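Local coordinates for protein paraflagellar rod component (Trypanosoma cruzi, PDB 6XYB) that is of unknown function but is a kinetoplastid-specific protein named as a paraflagellar rod component and is seen to bind magnesium ions, at residues E28-K31 with L32-R36. Residues are numbered along the deposited sequence; the frame is centred on the assembly and turned at random.
Sequences ETVK and LLEQR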
# COMPACT_ATOMS: atom_id res chain seq x y z
N GLU C 28 3.78 24.64 11.64
CA GLU C 28 3.66 24.11 13.02
C GLU C 28 3.74 22.57 12.94
O GLU C 28 4.28 21.95 13.86
CB GLU C 28 2.41 24.72 13.67
CG GLU C 28 2.43 26.26 13.85
CD GLU C 28 2.06 27.11 12.63
OE1 GLU C 28 1.95 26.57 11.52
OE2 GLU C 28 1.79 28.31 12.76
N THR C 29 3.14 21.96 11.89
CA THR C 29 3.09 20.49 11.79
C THR C 29 4.49 19.95 11.44
O THR C 29 4.91 18.90 12.00
CB THR C 29 2.09 20.10 10.70
OG1 THR C 29 0.80 20.53 11.13
CG2 THR C 29 2.10 18.61 10.45
N VAL C 30 5.18 20.66 10.56
CA VAL C 30 6.55 20.31 10.14
C VAL C 30 7.41 20.30 11.41
O VAL C 30 8.22 19.40 11.62
CB VAL C 30 7.01 21.27 9.04
CG1 VAL C 30 8.47 21.01 8.70
CG2 VAL C 30 6.12 21.18 7.78
N LYS C 31 7.31 21.37 12.19
CA LYS C 31 8.12 21.55 13.42
C LYS C 31 7.81 20.43 14.42
O LYS C 31 8.74 19.90 15.02
CB LYS C 31 7.89 22.93 14.04
CG LYS C 31 8.54 24.07 13.26
CD LYS C 31 10.02 23.88 12.87
CE LYS C 31 10.56 25.02 12.02
NZ LYS C 31 10.04 26.31 12.50
N LEU C 32 6.55 19.99 14.52
CA LEU C 32 6.21 18.90 15.45
C LEU C 32 6.90 17.62 14.94
O LEU C 32 7.45 16.86 15.72
CB LEU C 32 4.69 18.75 15.47
CG LEU C 32 4.10 17.66 16.36
CD1 LEU C 32 2.74 18.11 16.88
CD2 LEU C 32 3.97 16.33 15.64
N LEU C 33 6.83 17.36 13.64
CA LEU C 33 7.51 16.16 13.09
C LEU C 33 9.03 16.23 13.22
O LEU C 33 9.65 15.17 13.49
CB LEU C 33 7.13 15.93 11.65
CG LEU C 33 5.68 15.54 11.43
CD1 LEU C 33 5.45 15.41 9.96
CD2 LEU C 33 5.38 14.24 12.15
N GLU C 34 9.62 17.41 13.08
CA GLU C 34 11.07 17.65 13.27
C GLU C 34 11.47 17.06 14.62
O GLU C 34 12.51 16.42 14.68
CB GLU C 34 11.39 19.14 13.22
CG GLU C 34 12.41 19.51 12.19
CD GLU C 34 12.35 21.01 11.95
OE1 GLU C 34 12.27 21.81 12.97
OE2 GLU C 34 12.31 21.35 10.78
N GLN C 35 10.69 17.31 15.67
CA GLN C 35 11.01 16.91 17.06
C GLN C 35 10.77 15.41 17.24
O GLN C 35 11.51 14.79 17.99
CB GLN C 35 10.16 17.73 18.04
CG GLN C 35 10.36 19.23 17.91
CD GLN C 35 9.22 20.04 18.48
OE1 GLN C 35 8.15 19.52 18.82
NE2 GLN C 35 9.43 21.35 18.59
N ARG C 36 9.73 14.86 16.61
CA ARG C 36 9.28 13.45 16.84
C ARG C 36 10.17 12.44 16.10
O ARG C 36 10.39 11.35 16.64
CB ARG C 36 7.81 13.25 16.45
CG ARG C 36 6.87 14.20 17.16
CD ARG C 36 6.33 13.72 18.48
NE ARG C 36 5.10 14.44 18.76
CZ ARG C 36 4.26 14.15 19.75
NH1 ARG C 36 4.52 13.13 20.55
NH2 ARG C 36 3.16 14.88 19.93
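Lys31 and Glu34, one helical turn apart on helix 27-36, run side by side in the same direction and meet through carbon rather than charge: Lys31 CD lies 3.1 Å from Glu34 OE1. Bends at chi2 (-49°) and chi4 (39°) bring the lysine methylene against the carboxylate and carry the ammonium past it, toward a weak, long ion pair with Glu27. The carboxylate is gripped elsewhere, its OE2 accepting a hydrogen bond from the backbone N of Phe54 and its OE1 facing Lys53 in a long, weak ion pair.

Packing is tight on the inward side. There Val30 and Leu33 both press on Met20 of strand 17-21, and Leu33 joins Thr29 against Leu88 of helix 74-90, while Leu33 CG sits 3.5 Å from Thr29 O. The alpha-helical i to i+4 ladder is firm here: Glu34 N to Val30 O spans 2.8 Å, the donor tilted 15° from the carbonyl plane, and Leu33 N to Thr29 O spans 3.0 Å. On the exposed side the ladder slackens to a weak Gln35 N to Lys31 O bond of 3.3 Å, beside which Gln35 CG brushes the same oxygen at 3.4 Å.

With 5.0 Å between Lys31 NZ and Glu34 OE1, any attraction between the two charges is probably weak, which is consistent with a turn held chiefly by its backbone bonds and its buried apolar face.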